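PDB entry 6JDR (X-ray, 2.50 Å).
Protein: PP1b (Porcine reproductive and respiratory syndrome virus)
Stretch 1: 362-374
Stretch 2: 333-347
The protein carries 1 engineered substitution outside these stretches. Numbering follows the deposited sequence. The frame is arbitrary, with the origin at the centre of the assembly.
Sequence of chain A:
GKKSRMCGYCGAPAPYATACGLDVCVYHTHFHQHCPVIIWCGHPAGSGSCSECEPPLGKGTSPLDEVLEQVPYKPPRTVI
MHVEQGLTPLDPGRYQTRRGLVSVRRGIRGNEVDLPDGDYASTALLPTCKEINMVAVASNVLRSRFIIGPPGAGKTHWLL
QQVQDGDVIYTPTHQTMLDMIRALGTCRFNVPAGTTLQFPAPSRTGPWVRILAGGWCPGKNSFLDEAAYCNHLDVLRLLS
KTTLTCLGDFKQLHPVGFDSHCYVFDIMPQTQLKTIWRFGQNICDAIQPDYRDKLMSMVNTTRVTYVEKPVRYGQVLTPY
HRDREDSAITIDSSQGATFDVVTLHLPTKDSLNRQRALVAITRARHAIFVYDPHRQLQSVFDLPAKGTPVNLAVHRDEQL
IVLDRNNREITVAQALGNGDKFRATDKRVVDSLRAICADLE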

# COMPACT_ATOMS: atom_id res chain seq x y z
N THR A 362 -28.29 0.04 -3.65
CA THR A 362 -27.80 0.98 -2.64
C THR A 362 -28.89 1.60 -1.75
O THR A 362 -28.63 2.58 -1.06
CB THR A 362 -27.00 2.11 -3.30
OG1 THR A 362 -27.82 2.78 -4.26
CG2 THR A 362 -25.76 1.55 -3.99
N ARG A 363 -30.10 1.03 -1.75
CA ARG A 363 -31.17 1.49 -0.86
C ARG A 363 -31.11 0.80 0.50
O ARG A 363 -31.39 1.42 1.53
CB ARG A 363 -32.55 1.22 -1.48
CG ARG A 363 -32.81 1.85 -2.84
CD ARG A 363 -32.50 3.34 -2.86
NE ARG A 363 -31.09 3.62 -3.10
CZ ARG A 363 -30.49 4.80 -2.89
NH1 ARG A 363 -31.18 5.84 -2.42
NH2 ARG A 363 -29.20 4.93 -3.15
N ALA A 364 -30.76 -0.48 0.51
CA ALA A 364 -30.83 -1.30 1.72
C ALA A 364 -29.64 -1.08 2.65
O ALA A 364 -28.54 -0.74 2.20
CB ALA A 364 -30.93 -2.77 1.36
N ARG A 365 -29.88 -1.30 3.94
CA ARG A 365 -28.85 -1.17 4.97
C ARG A 365 -28.35 -2.54 5.41
O ARG A 365 -27.14 -2.80 5.39
CB ARG A 365 -29.41 -0.40 6.16
CG ARG A 365 -28.38 -0.08 7.24
CD ARG A 365 -28.98 0.79 8.33
NE ARG A 365 -29.17 2.18 7.91
CZ ARG A 365 -28.20 3.09 7.82
NH1 ARG A 365 -26.94 2.78 8.10
NH2 ARG A 365 -28.50 4.32 7.43
N HIS A 366 -29.27 -3.42 5.80
CA HIS A 366 -28.92 -4.72 6.40
C HIS A 366 -29.17 -5.93 5.51
O HIS A 366 -28.44 -6.92 5.60
CB HIS A 366 -29.66 -4.89 7.73
CG HIS A 366 -29.29 -3.88 8.76
ND1 HIS A 366 -28.04 -3.83 9.34
CD2 HIS A 366 -30.00 -2.86 9.31
CE1 HIS A 366 -28.00 -2.83 10.21
NE2 HIS A 366 -29.18 -2.23 10.21
N ALA A 367 -30.19 -5.88 4.66
CA ALA A 367 -30.50 -7.01 3.79
C ALA A 367 -31.21 -6.59 2.51
O ALA A 367 -31.95 -5.62 2.50
CB ALA A 367 -31.35 -8.03 4.53
N ILE A 368 -30.96 -7.34 1.44
CA ILE A 368 -31.67 -7.16 0.19
C ILE A 368 -31.99 -8.54 -0.40
O ILE A 368 -31.11 -9.39 -0.52
CB ILE A 368 -30.89 -6.24 -0.80
CG1 ILE A 368 -31.70 -5.99 -2.09
CG2 ILE A 368 -29.49 -6.78 -1.09
CD1 ILE A 368 -31.39 -6.90 -3.26
N PHE A 369 -33.26 -8.75 -0.72
CA PHE A 369 -33.71 -10.00 -1.33
C PHE A 369 -34.00 -9.74 -2.80
O PHE A 369 -34.71 -8.79 -3.14
CB PHE A 369 -34.97 -10.52 -0.63
CG PHE A 369 -34.75 -10.88 0.81
CD1 PHE A 369 -34.81 -9.91 1.80
CD2 PHE A 369 -34.49 -12.19 1.17
CE1 PHE A 369 -34.60 -10.24 3.13
CE2 PHE A 369 -34.28 -12.53 2.50
CZ PHE A 369 -34.34 -11.55 3.48
N VAL A 370 -33.46 -10.58 -3.67
CA VAL A 370 -33.55 -10.33 -5.10
C VAL A 370 -34.26 -11.48 -5.82
O VAL A 370 -33.78 -12.61 -5.86
CB VAL A 370 -32.16 -10.02 -5.72
CG1 VAL A 370 -31.10 -11.03 -5.28
CG2 VAL A 370 -32.24 -9.92 -7.24
N TYR A 371 -35.44 -11.16 -6.36
CA TYR A 371 -36.18 -12.08 -7.22
C TYR A 371 -35.77 -11.77 -8.65
O TYR A 371 -36.16 -10.74 -9.21
CB TYR A 371 -37.69 -11.89 -7.02
CG TYR A 371 -38.54 -12.79 -7.89
CD1 TYR A 371 -38.44 -14.18 -7.77
CD2 TYR A 371 -39.43 -12.27 -8.81
CE1 TYR A 371 -39.22 -15.01 -8.56
CE2 TYR A 371 -40.21 -13.10 -9.60
CZ TYR A 371 -40.10 -14.47 -9.47
OH TYR A 371 -40.86 -15.30 -10.26
N ASP A 372 -34.97 -12.66 -9.23
CA ASP A 372 -34.35 -12.42 -10.53
C ASP A 372 -34.44 -13.68 -11.38
O ASP A 372 -33.42 -14.31 -11.68
CB ASP A 372 -32.89 -12.00 -10.33
CG ASP A 372 -32.21 -11.60 -11.63
OD1 ASP A 372 -32.91 -11.16 -12.56
OD2 ASP A 372 -30.97 -11.73 -11.72
N PRO A 373 -35.66 -14.06 -11.79
CA PRO A 373 -35.89 -15.31 -12.52
C PRO A 373 -35.26 -15.34 -13.91
O PRO A 373 -35.02 -16.42 -14.43
CB PRO A 373 -37.41 -15.38 -12.62
CG PRO A 373 -37.85 -13.96 -12.58
CD PRO A 373 -36.91 -13.29 -11.62
N HIS A 374 -35.02 -14.17 -14.50
CA HIS A 374 -34.40 -14.08 -15.82
C HIS A 374 -32.87 -13.98 -15.75
O HIS A 374 -32.21 -13.94 -16.80
CB HIS A 374 -34.95 -12.87 -16.58
CG HIS A 374 -36.44 -12.84 -16.68
ND1 HIS A 374 -37.14 -13.59 -17.60
CD2 HIS A 374 -37.36 -12.15 -15.97
CE1 HIS A 374 -38.43 -13.36 -17.45
NE2 HIS A 374 -38.60 -12.49 -16.47
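Stretch 2 (333-347) SSQGATFDVVTLHLP

Stretch 2 lies alongside stretch 1 as a neighbouring parallel strand. The axes of strands 367-371 and 342-345 approach to 4.6 Å, and their N-to-C directions differ by 19° (signed crossing angle -19°), so the two run the same way with a modest twist. The register follows from the CA-CA distances: A367 pairs with V341 (4.8 Å), I368 with V342 (4.8 Å), F369 with T343 (4.6 Å), V370 with L344 (4.7 Å) and Y371 with H345 (5.1 Å).

The hydrogen bonds confirm this direction, because alternate residues of stretch 1 bond through N and O to residues flanking their partners. V342 N donates to A367 O (3.2 Å), F369 N to V342 O (2.8 Å), L344 N to F369 O (2.7 Å), Y371 N to L344 O (2.9 Å) and L346 N to Y371 O (3.0 Å). CA-H...O contacts fill in between, such as T343 CA to F369 O at 3.2 Å.

Before this ladder both chains turn a corner, stretch 1 at R365 and H366 and stretch 2 at D340 and V341. D340 O gathers the backbone there, accepting from H366 N (2.9 Å), A367 N (3.2 Å) and, weakly, R365 N (3.3 Å). Upstream of the corners, F339 N donates to R363 O at 3.1 Å with a nearly linear angle of 171°. Stretch 2 begins with a type II turn from S334 to A337, closed by A337 N to S334 O (3.1 Å); G336 has phi 76°, a value that favours glycine.

Side chains alternate between the two faces of the sheet. One face carries I368, V370, V342 and L344: I368 CD1 lies 4.0 Å from L344 CB, and A364 CB packs on V342 CG2 at 3.7 Å. The other carries A367, F369, Y371, V341, T343 and H345. Here F369 CE1 meets V341 CG1 at 3.7 Å, at the edge of the phenyl ring, and the Y371 and H345 rings lie rim to rim, with centroids 5.5 Å apart and planes at 16°.

R363 reaches the turn with its long side chain: CD is 3.4 Å from S334 O, and NH1 makes a weak hydrogen bond to A337 O (3.1 Å, 121°). Its NH2 donates to T362 OG1 at 2.8 Å.

At the far end, H374 NE2 donates to P347 O at 2.6 Å. A water O donates to L346 O (2.9 Å) and D372 OD1 (2.6 Å) and accepts from H374 N (2.8 Å).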

# COMPACT_ATOMS: atom_id res chain seq x y z
N SER A 333 -38.51 5.96 -8.12
CA SER A 333 -39.16 6.62 -7.00
C SER A 333 -38.42 6.44 -5.68
O SER A 333 -38.67 7.17 -4.72
CB SER A 333 -40.59 6.11 -6.83
OG SER A 333 -41.35 6.35 -8.00
N SER A 334 -37.51 5.47 -5.63
CA SER A 334 -36.75 5.16 -4.41
C SER A 334 -35.49 6.01 -4.24
O SER A 334 -34.77 5.86 -3.25
CB SER A 334 -36.35 3.68 -4.42
OG SER A 334 -35.48 3.39 -5.49
N GLN A 335 -35.21 6.91 -5.19
CA GLN A 335 -34.00 7.73 -5.16
C GLN A 335 -34.02 8.70 -3.97
O GLN A 335 -35.00 9.42 -3.76
CB GLN A 335 -33.83 8.50 -6.46
CG GLN A 335 -33.58 7.62 -7.68
CD GLN A 335 -33.52 8.40 -8.98
OE1 GLN A 335 -33.19 9.58 -8.99
NE2 GLN A 335 -33.84 7.73 -10.08
N GLY A 336 -32.93 8.70 -3.21
CA GLY A 336 -32.83 9.51 -2.00
C GLY A 336 -33.60 8.96 -0.82
O GLY A 336 -33.94 9.70 0.11
N ALA A 337 -33.89 7.65 -0.85
CA ALA A 337 -34.57 6.97 0.25
C ALA A 337 -33.71 5.83 0.76
O ALA A 337 -32.95 5.23 -0.00
CB ALA A 337 -35.93 6.46 -0.20
N THR A 338 -33.84 5.52 2.05
CA THR A 338 -33.02 4.50 2.71
C THR A 338 -33.90 3.57 3.54
O THR A 338 -34.82 4.03 4.22
CB THR A 338 -31.97 5.14 3.63
OG1 THR A 338 -31.19 6.09 2.89
CG2 THR A 338 -31.04 4.08 4.23
N PHE A 339 -33.59 2.28 3.49
CA PHE A 339 -34.36 1.26 4.22
C PHE A 339 -33.42 0.28 4.90
O PHE A 339 -32.22 0.26 4.62
CB PHE A 339 -35.29 0.51 3.26
CG PHE A 339 -36.07 1.41 2.35
CD1 PHE A 339 -37.27 1.97 2.77
CD2 PHE A 339 -35.61 1.70 1.07
CE1 PHE A 339 -38.00 2.80 1.93
CE2 PHE A 339 -36.33 2.53 0.23
CZ PHE A 339 -37.53 3.08 0.66
N ASP A 340 -33.97 -0.54 5.79
CA ASP A 340 -33.21 -1.61 6.42
C ASP A 340 -33.19 -2.82 5.51
O ASP A 340 -32.13 -3.36 5.20
CB ASP A 340 -33.82 -1.99 7.77
CG ASP A 340 -33.74 -0.87 8.79
OD1 ASP A 340 -33.34 0.26 8.43
OD2 ASP A 340 -34.08 -1.12 9.97
N VAL A 341 -34.38 -3.23 5.07
CA VAL A 341 -34.53 -4.36 4.16
C VAL A 341 -35.19 -3.88 2.88
O VAL A 341 -35.98 -2.94 2.89
CB VAL A 341 -35.38 -5.49 4.78
CG1 VAL A 341 -35.38 -6.72 3.88
CG2 VAL A 341 -34.87 -5.83 6.17
N VAL A 342 -34.85 -4.54 1.77
CA VAL A 342 -35.39 -4.21 0.46
C VAL A 342 -35.58 -5.50 -0.34
O VAL A 342 -34.84 -6.46 -0.14
CB VAL A 342 -34.44 -3.27 -0.31
CG1 VAL A 342 -34.87 -3.10 -1.76
CG2 VAL A 342 -34.35 -1.91 0.38
N THR A 343 -36.58 -5.51 -1.21
CA THR A 343 -36.79 -6.63 -2.12
C THR A 343 -36.75 -6.14 -3.57
O THR A 343 -37.66 -5.44 -4.01
CB THR A 343 -38.12 -7.36 -1.85
OG1 THR A 343 -38.09 -7.93 -0.54
CG2 THR A 343 -38.34 -8.48 -2.86
N LEU A 344 -35.69 -6.51 -4.29
CA LEU A 344 -35.54 -6.17 -5.70
C LEU A 344 -36.33 -7.17 -6.52
O LEU A 344 -35.95 -8.33 -6.64
CB LEU A 344 -34.06 -6.18 -6.10
CG LEU A 344 -33.70 -5.86 -7.56
CD1 LEU A 344 -34.39 -4.60 -8.05
N HIS A 345 -37.44 -6.70 -7.09
CA HIS A 345 -38.41 -7.55 -7.77
C HIS A 345 -38.29 -7.34 -9.28
O HIS A 345 -38.61 -6.27 -9.79
CB HIS A 345 -39.81 -7.18 -7.27
CG HIS A 345 -40.91 -8.00 -7.84
ND1 HIS A 345 -40.99 -9.37 -7.67
CD2 HIS A 345 -42.00 -7.65 -8.56
CE1 HIS A 345 -42.07 -9.83 -8.27
NE2 HIS A 345 -42.71 -8.81 -8.82
N LEU A 346 -37.84 -8.38 -9.99
CA LEU A 346 -37.52 -8.28 -11.42
C LEU A 346 -38.26 -9.32 -12.26
O LEU A 346 -37.63 -10.18 -12.88
CB LEU A 346 -36.01 -8.45 -11.62
CG LEU A 346 -35.09 -7.53 -10.82
CD1 LEU A 346 -33.67 -8.07 -10.82
CD2 LEU A 346 -35.12 -6.11 -11.38
N PRO A 347 -39.60 -9.25 -12.30
CA PRO A 347 -40.38 -10.22 -13.08
C PRO A 347 -40.23 -10.08 -14.60
O PRO A 347 -40.40 -11.07 -15.31
CB PRO A 347 -41.82 -9.92 -12.67
CG PRO A 347 -41.80 -8.51 -12.21
CD PRO A 347 -40.47 -8.32 -11.56
O HOH W 1 -35.21 -11.42 -13.78